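PDB 6AN0: histidinol dehydrogenase from Elizabethkingia anophelis NUHP1, which probably catalyses the last step of histidine biosynthesis, the zinc-dependent, two-stage oxidation of L-histidinol to L-histidine with two NAD(+). Local coordinates for residues Leu34-Ile37 and Val38-Phe42; Gln194-Gly197 and Ala198-Gly202; Asn376-Ala379 and Arg380-Ser383; Glu419-Ala422 and His423-Val427. One frame throughout, in Å; residues are numbered along the deposited sequence.

Interaction 1: Leu34-Ile37 and Val38-Phe42; sequences LQNI and VLTVF. With EDO (1,2-ethanediol), chain F.
Leu-34 O accepts from Val-38 N at 2.9 Å, the first of four consecutive i to i+4 backbone bonds that wind Leu-34-Ile-37 into Val-38-Phe-42 as the opening turns of helix 35-48, with Leu-34 as N-cap. The last of the four, Val-41 N to Ile-37 O, is stretched to 3.3 Å. Asn-36 O is gripped twice by one residue: Thr-40 N and, at 2.9 Å, Thr-40 OG1 approach it from opposite faces of its carbonyl plane. The hydroxyl can do so because OG1 lies anti to its own carbonyl carbon (chi1 -62°), folded back over the preceding turn. Next to it, an ethanediol, probably from the crystallisation liquor, donates from O2 to Asn-36 OD1 at 3.0 Å. One residue earlier in each segment, Gln-35 and Leu-39 run side by side in the same direction, Gln-35 CG lying 3.9 Å from Leu-39 CD1. On the buried flank Val-38 CG1 sits over the centre of the Phe-42 ring, 3.6 Å above its plane. Val-38 also packs on Ile-193 and Ile-226, from helices 192-201 and 218-227. These features mark the first turns of an amphipathic helix, its apolar side laid against the predicted NAD(+)-binding region, where Val-41 approaches Gln-194.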
loop_
_atom_site.group_PDB
_atom_site.type_symbol
_atom_site.label_atom_id
_atom_site.label_comp_id
_atom_site.label_asym_id
_atom_site.label_seq_id
_atom_site.Cartn_x
_atom_site.Cartn_y
_atom_site.Cartn_z
ATOM N N LEU A 34 19.842 10.683 -8.029
ATOM C CA LEU A 34 20.605 9.730 -7.239
ATOM C C LEU A 34 20.517 8.309 -7.778
ATOM O O LEU A 34 21.033 7.389 -7.143
ATOM C CB LEU A 34 20.141 9.768 -5.784
ATOM C CG LEU A 34 20.303 11.108 -5.062
ATOM C CD1 LEU A 34 19.832 10.995 -3.607
ATOM C CD2 LEU A 34 21.739 11.582 -5.128
ATOM N N GLN A 35 19.899 8.109 -8.943
ATOM C CA GLN A 35 19.667 6.747 -9.418
ATOM C C GLN A 35 20.977 6.005 -9.663
ATOM O O GLN A 35 21.134 4.847 -9.253
ATOM C CB GLN A 35 18.829 6.769 -10.687
ATOM C CG GLN A 35 18.464 5.388 -11.174
ATOM C CD GLN A 35 17.543 5.442 -12.363
ATOM O OE1 GLN A 35 17.666 6.322 -13.212
ATOM N NE2 GLN A 35 16.603 4.514 -12.426
ATOM N N ASN A 36 21.928 6.650 -10.341
ATOM C CA ASN A 36 23.187 5.967 -10.623
ATOM C C ASN A 36 23.939 5.692 -9.331
ATOM O O ASN A 36 24.570 4.638 -9.180
ATOM C CB ASN A 36 24.044 6.792 -11.584
ATOM C CG ASN A 36 25.400 6.149 -11.851
ATOM O OD1 ASN A 36 25.516 5.229 -12.664
ATOM N ND2 ASN A 36 26.432 6.628 -11.160
ATOM N N ILE A 37 23.857 6.624 -8.384
ATOM C CA ILE A 37 24.541 6.465 -7.106
ATOM C C ILE A 37 23.987 5.262 -6.358
ATOM O O ILE A 37 24.741 4.419 -5.861
ATOM C CB ILE A 37 24.425 7.763 -6.292
ATOM C CG1 ILE A 37 25.392 8.811 -6.861
ATOM C CG2 ILE A 37 24.659 7.512 -4.823
ATOM C CD1 ILE A 37 24.952 10.242 -6.636
ATOM N N VAL A 38 22.654 5.136 -6.322
ATOM C CA VAL A 38 22.007 4.019 -5.632
ATOM C C VAL A 38 22.298 2.698 -6.343
ATOM O O VAL A 38 22.619 1.688 -5.706
ATOM C CB VAL A 38 20.491 4.272 -5.530
ATOM C CG1 VAL A 38 19.781 3.013 -5.092
ATOM C CG2 VAL A 38 20.211 5.414 -4.546
ATOM N N LEU A 39 22.134 2.674 -7.667
ATOM C CA LEU A 39 22.330 1.431 -8.407
ATOM C C LEU A 39 23.758 0.910 -8.251
ATOM O O LEU A 39 23.980 -0.304 -8.191
ATOM C CB LEU A 39 21.986 1.645 -9.887
ATOM C CG LEU A 39 20.488 1.776 -10.218
ATOM C CD1 LEU A 39 20.307 1.942 -11.726
ATOM C CD2 LEU A 39 19.729 0.566 -9.706
ATOM N N THR A 40 24.738 1.814 -8.184
ATOM C CA THR A 40 26.122 1.391 -7.965
ATOM C C THR A 40 26.285 0.711 -6.605
ATOM O O THR A 40 26.934 -0.337 -6.504
ATOM C CB THR A 40 27.068 2.583 -8.085
ATOM O OG1 THR A 40 26.993 3.111 -9.413
ATOM C CG2 THR A 40 28.515 2.170 -7.804
ATOM N N VAL A 41 25.710 1.295 -5.548
ATOM C CA VAL A 41 25.782 0.652 -4.234
ATOM C C VAL A 41 25.081 -0.699 -4.265
ATOM O O VAL A 41 25.580 -1.691 -3.716
ATOM C CB VAL A 41 25.174 1.560 -3.147
ATOM C CG1 VAL A 41 25.255 0.870 -1.775
ATOM C CG2 VAL A 41 25.884 2.905 -3.114
ATOM N N PHE A 42 23.902 -0.755 -4.889
ATOM C CA PHE A 42 23.165 -2.015 -4.977
ATOM C C PHE A 42 23.981 -3.089 -5.702
ATOM O O PHE A 42 23.968 -4.261 -5.302
ATOM C CB PHE A 42 21.817 -1.788 -5.681
ATOM C CG PHE A 42 20.750 -1.144 -4.801
ATOM C CD1 PHE A 42 19.448 -1.023 -5.263
ATOM C CD2 PHE A 42 21.048 -0.669 -3.524
ATOM C CE1 PHE A 42 18.457 -0.435 -4.475
ATOM C CE2 PHE A 42 20.068 -0.088 -2.725
ATOM C CZ PHE A 42 18.755 0.021 -3.206
HETATM C C1 EDO F . 25.358 0.300 -12.417
HETATM O O1 EDO F . 24.103 0.013 -13.043
HETATM C C2 EDO F . 25.269 1.688 -11.802
HETATM O O2 EDO F . 24.411 2.480 -12.634
#

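Interaction 2: Gln194-Gly197 and Ala198-Gly202; sequences QAIG and AMTFG
Ala-198 N bonds to Gln-194 O at 2.9 Å and continues the alpha-helix 192-201, whose last turns form this local contact and whose Gln-194 is a predicted NAD(+)-binding residue. Ala-198 CB rests on the same Gln-194 O at 3.4 Å. Met-199 follows with a bond from its N to Ala-195 O, and its chain turns back at chi3 (-73°), carrying CE to 3.9 Å from Ile-196 CD1; this apolar pair lies against Ile-212 of strand 211-213, which both side chains touch. Thr-200 spends two donors on one acceptor. Its N reaches Ile-196 O through a bent bond (130°), while OG1 lies 2.8 Å from that oxygen, above the carbonyl plane on the opposite face; a weak further bond runs from Thr-200 N to Gly-197 O. Phe-201 N then makes a straighter bond to Gly-197 O at 2.9 Å. Its ring, with Thr-200 CG2 3.7 Å above the plane and over the centre, meets Phe-42 of helix 35-48 and Phe-230 of a loop edge-to-face, tying the helix end to both. Gly-202 leaves the helix with positive phi (83°), a backbone conformation readily open to glycine, and its N still bonds to Ala-198 O at 2.8 Å.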
loop_
_atom_site.group_PDB
_atom_site.type_symbol
_atom_site.label_atom_id
_atom_site.label_comp_id
_atom_site.label_asym_id
_atom_site.label_seq_id
_atom_site.Cartn_x
_atom_site.Cartn_y
_atom_site.Cartn_z
ATOM N N GLN A 194 23.554 1.502 1.560
ATOM C CA GLN A 194 24.034 0.131 1.702
ATOM C C GLN A 194 23.165 -0.685 2.654
ATOM O O GLN A 194 22.962 -1.883 2.419
ATOM C CB GLN A 194 25.514 0.115 2.137
ATOM C CG GLN A 194 25.859 0.837 3.478
ATOM C CD GLN A 194 26.118 2.342 3.319
ATOM O OE1 GLN A 194 25.795 2.939 2.292
ATOM N NE2 GLN A 194 26.702 2.956 4.350
ATOM N N ALA A 195 22.612 -0.065 3.704
ATOM C CA ALA A 195 21.678 -0.785 4.566
ATOM C C ALA A 195 20.410 -1.166 3.811
ATOM O O ALA A 195 19.926 -2.300 3.928
ATOM C CB ALA A 195 21.325 0.047 5.804
ATOM N N ILE A 196 19.847 -0.226 3.045
ATOM C CA ILE A 196 18.652 -0.534 2.255
ATOM C C ILE A 196 18.954 -1.649 1.260
ATOM O O ILE A 196 18.133 -2.553 1.043
ATOM C CB ILE A 196 18.137 0.737 1.543
ATOM C CG1 ILE A 196 17.746 1.820 2.557
ATOM C CG2 ILE A 196 16.969 0.409 0.610
ATOM C CD1 ILE A 196 16.780 1.319 3.647
ATOM N N GLY A 197 20.138 -1.602 0.639
ATOM C CA GLY A 197 20.511 -2.636 -0.316
ATOM C C GLY A 197 20.671 -3.992 0.343
ATOM O O GLY A 197 20.252 -5.018 -0.207
ATOM N N ALA A 198 21.253 -4.011 1.545
ATOM C CA ALA A 198 21.389 -5.266 2.272
ATOM C C ALA A 198 20.019 -5.876 2.576
ATOM O O ALA A 198 19.830 -7.091 2.446
ATOM C CB ALA A 198 22.188 -5.039 3.553
ATOM N N MET A 199 19.048 -5.057 2.966
ATOM C CA MET A 199 17.719 -5.614 3.219
ATOM C C MET A 199 16.971 -5.937 1.936
ATOM O O MET A 199 16.053 -6.761 1.957
ATOM C CB MET A 199 16.897 -4.662 4.087
ATOM C CG MET A 199 17.480 -4.517 5.508
ATOM S SD MET A 199 16.458 -3.508 6.609
ATOM C CE MET A 199 16.750 -1.859 5.971
ATOM N N THR A 200 17.369 -5.342 0.814
ATOM C CA THR A 200 16.715 -5.616 -0.460
ATOM C C THR A 200 17.229 -6.902 -1.094
ATOM O O THR A 200 16.439 -7.707 -1.599
ATOM C CB THR A 200 16.922 -4.426 -1.400
ATOM O OG1 THR A 200 16.268 -3.276 -0.852
ATOM C CG2 THR A 200 16.405 -4.716 -2.821
ATOM N N PHE A 201 18.539 -7.125 -1.074
ATOM C CA PHE A 201 19.105 -8.285 -1.751
ATOM C C PHE A 201 19.569 -9.370 -0.795
ATOM O O PHE A 201 19.706 -10.523 -1.218
ATOM C CB PHE A 201 20.285 -7.863 -2.650
ATOM C CG PHE A 201 19.910 -6.828 -3.673
ATOM C CD1 PHE A 201 19.262 -7.197 -4.846
ATOM C CD2 PHE A 201 20.163 -5.479 -3.442
ATOM C CE1 PHE A 201 18.888 -6.242 -5.788
ATOM C CE2 PHE A 201 19.786 -4.517 -4.377
ATOM C CZ PHE A 201 19.151 -4.898 -5.549
ATOM N N GLY A 202 19.789 -9.039 0.473
ATOM C CA GLY A 202 20.321 -9.997 1.428
ATOM C C GLY A 202 21.829 -10.104 1.343
ATOM O O GLY A 202 22.406 -9.907 0.273
#

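Interaction 3: Asn376-Ala379 and Arg380-Ser383; sequences NGYA and RNYS. With EDO (1,2-ethanediol), chain G.
Tyr-378 O is the polar centre of the tight side of this turn, accepting from both Asn-381 N and Tyr-382 N. The two bonds differ in direction: Tyr-382 N, 2.9 Å from Tyr-378 O, lies almost in line with the C=O bond, whereas Asn-381 N stands well above the carbonyl plane, 61° out of it. Beside them the two tyrosine side chains point the same way, Tyr-378 CD1 reaching Tyr-382 CE2 at 3.7 Å. Their ring planes are steeply inclined, at 77°, with centroids 5.7 Å apart, and both rings pack on Pro-237. Asn-381 OD1 approaches the edge of the Tyr-378 ring, 3.5 Å from CD1, and chi1 of 44° sets that amide between the backbone N and the carbonyl carbon of its own residue. The asparagine's ND2 bonds to Asp-210 O and Gly-231 O of the second subunit, so the turn forms part of the dimer interface. The turn contains a short 3-10 segment starting at Tyr-378, in the loop between helix 360-365 and strand 391-399, recognised by the i to i+3 bond from Arg-380 N to Gly-377 O at 3.0 Å. Gly-377, with positive phi, lets the Arg-380 guanidinium lie with one face over its CA. On the looser side lies an ethanediol, probably from the crystallisation liquor. Its C1 lies over one face of the Tyr-378 ring, offset toward the rim, and its O2 accepts from Arg-380 NH1 at 3.0 Å. Arg-380 NH2, turned away from the diol, bonds to Leu-326 O, so each terminal nitrogen has its own acceptor.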
loop_
_atom_site.group_PDB
_atom_site.type_symbol
_atom_site.label_atom_id
_atom_site.label_comp_id
_atom_site.label_asym_id
_atom_site.label_seq_id
_atom_site.Cartn_x
_atom_site.Cartn_y
_atom_site.Cartn_z
ATOM N N ASN A 376 4.221 15.765 2.986
ATOM C CA ASN A 376 4.398 16.411 1.681
ATOM C C ASN A 376 3.182 16.206 0.778
ATOM O O ASN A 376 3.300 16.198 -0.453
ATOM C CB ASN A 376 5.671 15.912 0.990
ATOM C CG ASN A 376 6.160 16.853 -0.097
ATOM O OD1 ASN A 376 5.863 18.047 -0.090
ATOM N ND2 ASN A 376 6.912 16.309 -1.047
ATOM N N GLY A 377 2.004 16.047 1.381
ATOM C CA GLY A 377 0.783 15.837 0.634
ATOM C C GLY A 377 0.449 14.391 0.360
ATOM O O GLY A 377 -0.608 14.116 -0.224
ATOM N N TYR A 378 1.303 13.447 0.771
ATOM C CA TYR A 378 0.965 12.041 0.594
ATOM C C TYR A 378 -0.193 11.595 1.472
ATOM O O TYR A 378 -0.656 10.460 1.322
ATOM C CB TYR A 378 2.193 11.170 0.840
ATOM C CG TYR A 378 3.130 11.215 -0.354
ATOM C CD1 TYR A 378 2.752 10.661 -1.574
ATOM C CD2 TYR A 378 4.364 11.839 -0.275
ATOM C CE1 TYR A 378 3.587 10.699 -2.672
ATOM C CE2 TYR A 378 5.214 11.894 -1.387
ATOM C CZ TYR A 378 4.811 11.317 -2.578
ATOM O OH TYR A 378 5.634 11.353 -3.678
ATOM N N ALA A 379 -0.693 12.449 2.368
ATOM C CA ALA A 379 -1.930 12.086 3.049
ATOM C C ALA A 379 -3.112 12.044 2.081
ATOM O O ALA A 379 -4.168 11.507 2.446
ATOM C CB ALA A 379 -2.215 13.051 4.209
ATOM N N ARG A 380 -2.949 12.551 0.848
ATOM C CA ARG A 380 -3.995 12.403 -0.159
ATOM C C ARG A 380 -4.182 10.962 -0.608
ATOM O O ARG A 380 -5.252 10.629 -1.135
ATOM C CB ARG A 380 -3.683 13.250 -1.404
ATOM C CG ARG A 380 -3.600 14.726 -1.092
ATOM C CD ARG A 380 -3.240 15.567 -2.321
ATOM N NE ARG A 380 -2.998 16.957 -1.917
ATOM C CZ ARG A 380 -1.824 17.575 -2.011
ATOM N NH1 ARG A 380 -0.782 16.933 -2.519
ATOM N NH2 ARG A 380 -1.692 18.841 -1.607
ATOM N N ASN A 381 -3.152 10.116 -0.491
ATOM C CA ASN A 381 -3.250 8.792 -1.082
ATOM C C ASN A 381 -2.583 7.691 -0.280
ATOM O O ASN A 381 -2.588 6.543 -0.735
ATOM C CB ASN A 381 -2.707 8.799 -2.541
ATOM C CG ASN A 381 -1.379 9.585 -2.718
ATOM O OD1 ASN A 381 -0.710 9.942 -1.758
ATOM N ND2 ASN A 381 -1.010 9.829 -3.966
ATOM N N TYR A 382 -2.055 7.980 0.904
ATOM C CA TYR A 382 -1.507 6.955 1.783
ATOM C C TYR A 382 -2.036 7.156 3.189
ATOM O O TYR A 382 -2.466 8.253 3.550
ATOM C CB TYR A 382 0.038 7.002 1.847
ATOM C CG TYR A 382 0.730 6.610 0.568
ATOM C CD1 TYR A 382 1.221 5.311 0.394
ATOM C CD2 TYR A 382 0.907 7.536 -0.462
ATOM C CE1 TYR A 382 1.885 4.938 -0.787
ATOM C CE2 TYR A 382 1.554 7.176 -1.643
ATOM C CZ TYR A 382 2.036 5.875 -1.797
ATOM O OH TYR A 382 2.686 5.503 -2.956
ATOM N N SER A 383 -1.937 6.095 3.998
ATOM C CA SER A 383 -2.214 6.141 5.429
ATOM C C SER A 383 -0.909 6.136 6.215
ATOM O O SER A 383 0.151 5.789 5.699
ATOM C CB SER A 383 -3.063 4.937 5.887
ATOM O OG SER A 383 -4.261 4.803 5.138
HETATM C C1 EDO G . 1.802 13.637 -3.837
HETATM O O1 EDO G . 2.317 14.637 -2.952
HETATM C C2 EDO G . 0.380 13.265 -3.422
HETATM O O2 EDO G . -0.516 14.280 -3.893
#

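Interaction 4: Glu419-Ala422 and His423-Val427; sequences ELFA and HKHAV. With ZN (zinc ion), chain B.
Apolar contact across the turn is led by Leu-420, the N-cap of helix 421-435, whose CD1 makes a CH-pi contact with His-423, 4.0 Å from the ring centroid and 15° off its normal. The two side chains run alongside one another in the same direction, and Leu-420 CB comes to 3.7 Å from His-423 ND1. On another flank the Phe-421 and His-425 rings are nearly parallel but slid apart, with centroids 5.8 Å apart, so they barely overlap. Hydrogen bonding within the turn is backbone: Lys-424 N, His-425 N and Ala-426 N bond to the oxygens of Leu-420, Phe-421 and Ala-422, the middle bond, His-425 N to Phe-421 O, measuring 2.8 Å. A salt bridge is made by Lys-424, whose extended chain brings NZ to Glu-416. Metal coordination comes through His-423 NE2, 2.2 Å from the zinc ion. Chi1 of -80° sets the imidazole beside the backbone N, from where NE2 points at the metal. Two waters also bind this zinc, and His-266 and Asp-364 of the second subunit complete the site. Since His-423 ND1 is hydrogen-bonded to Glu-265 of the second subunit, both ring nitrogens are engaged and ring rotation is restrained. That second-shell carboxylate would probably make the imidazole a stronger zinc donor, and the ligand set implies a metal site assembled from both chains of the dimer.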
loop_
_atom_site.group_PDB
_atom_site.type_symbol
_atom_site.label_atom_id
_atom_site.label_comp_id
_atom_site.label_asym_id
_atom_site.label_seq_id
_atom_site.Cartn_x
_atom_site.Cartn_y
_atom_site.Cartn_z
ATOM N N GLU A 419 -14.455 -13.897 -24.746
ATOM C CA GLU A 419 -13.837 -14.870 -25.652
ATOM C C GLU A 419 -12.786 -15.719 -24.937
ATOM O O GLU A 419 -11.678 -15.923 -25.432
ATOM C CB GLU A 419 -13.242 -14.174 -26.878
ATOM C CG GLU A 419 -14.294 -13.722 -27.884
ATOM C CD GLU A 419 -13.750 -12.781 -28.952
ATOM O OE1 GLU A 419 -14.565 -12.220 -29.713
ATOM O OE2 GLU A 419 -12.516 -12.599 -29.030
ATOM N N LEU A 420 -13.150 -16.228 -23.758
ATOM C CA LEU A 420 -12.266 -17.065 -22.939
ATOM C C LEU A 420 -12.932 -18.428 -22.749
ATOM O O LEU A 420 -13.566 -18.696 -21.728
ATOM C CB LEU A 420 -11.958 -16.398 -21.618
ATOM C CG LEU A 420 -11.100 -15.130 -21.726
ATOM C CD1 LEU A 420 -10.846 -14.501 -20.352
ATOM C CD2 LEU A 420 -9.782 -15.436 -22.420
ATOM N N PHE A 421 -12.763 -19.298 -23.745
ATOM C CA PHE A 421 -13.496 -20.561 -23.772
ATOM C C PHE A 421 -13.098 -21.491 -22.628
ATOM O O PHE A 421 -13.946 -22.215 -22.092
ATOM C CB PHE A 421 -13.290 -21.268 -25.110
ATOM C CG PHE A 421 -13.886 -22.644 -25.151
ATOM C CD1 PHE A 421 -15.247 -22.814 -25.361
ATOM C CD2 PHE A 421 -13.097 -23.764 -24.944
ATOM C CE1 PHE A 421 -15.803 -24.077 -25.381
ATOM C CE2 PHE A 421 -13.647 -25.031 -24.968
ATOM C CZ PHE A 421 -15.002 -25.187 -25.186
ATOM N N ALA A 422 -11.811 -21.526 -22.262
ATOM C CA ALA A 422 -11.414 -22.385 -21.149
ATOM C C ALA A 422 -12.026 -21.913 -19.840
ATOM O O ALA A 422 -12.347 -22.741 -18.975
ATOM C CB ALA A 422 -9.892 -22.454 -21.024
ATOM N N HIS A 423 -12.187 -20.594 -19.673
ATOM C CA HIS A 423 -12.887 -20.076 -18.500
ATOM C C HIS A 423 -14.320 -20.584 -18.458
ATOM O O HIS A 423 -14.816 -20.995 -17.403
ATOM C CB HIS A 423 -12.868 -18.545 -18.503
ATOM C CG HIS A 423 -11.590 -17.946 -18.008
ATOM N ND1 HIS A 423 -10.407 -18.022 -18.715
ATOM C CD2 HIS A 423 -11.311 -17.249 -16.879
ATOM C CE1 HIS A 423 -9.457 -17.393 -18.045
ATOM N NE2 HIS A 423 -9.978 -16.918 -16.927
ATOM N N LYS A 424 -15.009 -20.534 -19.599
ATOM C CA LYS A 424 -16.364 -21.072 -19.682
ATOM C C LYS A 424 -16.380 -22.574 -19.415
ATOM O O LYS A 424 -17.260 -23.078 -18.709
ATOM C CB LYS A 424 -16.958 -20.784 -21.061
ATOM C CG LYS A 424 -18.233 -21.558 -21.349
ATOM C CD LYS A 424 -18.730 -21.320 -22.771
ATOM C CE LYS A 424 -19.859 -22.278 -23.124
ATOM N NZ LYS A 424 -20.472 -21.938 -24.445
ATOM N N HIS A 425 -15.414 -23.305 -19.974
ATOM C CA HIS A 425 -15.431 -24.761 -19.853
ATOM C C HIS A 425 -15.187 -25.217 -18.416
ATOM O O HIS A 425 -15.706 -26.260 -18.011
ATOM C CB HIS A 425 -14.393 -25.380 -20.794
ATOM C CG HIS A 425 -14.530 -26.865 -20.949
ATOM N ND1 HIS A 425 -15.614 -27.454 -21.566
ATOM C CD2 HIS A 425 -13.725 -27.881 -20.555
ATOM C CE1 HIS A 425 -15.466 -28.767 -21.556
ATOM N NE2 HIS A 425 -14.328 -29.053 -20.949
ATOM N N ALA A 426 -14.408 -24.456 -17.638
ATOM C CA ALA A 426 -14.158 -24.835 -16.248
ATOM C C ALA A 426 -15.445 -24.832 -15.426
ATOM O O ALA A 426 -15.577 -25.615 -14.474
ATOM C CB ALA A 426 -13.127 -23.892 -15.621
ATOM N N VAL A 427 -16.391 -23.956 -15.770
ATOM C CA VAL A 427 -17.727 -24.009 -15.175
ATOM C C VAL A 427 -18.535 -25.157 -15.773
ATOM O O VAL A 427 -19.161 -25.942 -15.051
ATOM C CB VAL A 427 -18.453 -22.660 -15.369
ATOM C CG1 VAL A 427 -19.924 -22.754 -14.895
ATOM C CG2 VAL A 427 -17.723 -21.537 -14.659
HETATM ZN ZN ZN B . -8.975 -15.555 -15.509
HETATM O O HOH W 1 -7.854 -14.566 -13.857
HETATM O O HOH W 2 -7.792 -17.111 -14.931
#

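Overall arrangement
From the N terminus, interaction 1 starts helix 35-48 and interaction 2 ends helix 192-201; interaction 3 lies in the loop between helix 360-365 and strand 391-399, and interaction 4 begins helix 421-435. Each is a local turn joining adjoining segments, so none closes a long loop; they follow in series, without nesting or crossing. Interactions 1 and 2 touch, with Phe-42 CG 3.5 Å from Phe-201 CE2, uniting two helices near the predicted NAD(+) site. Interaction 3 stands apart, its centre about 27 Å from that of interaction 1. Interaction 4 is more remote, about 41 Å between centres from interaction 3, yet both of these meet the second subunit.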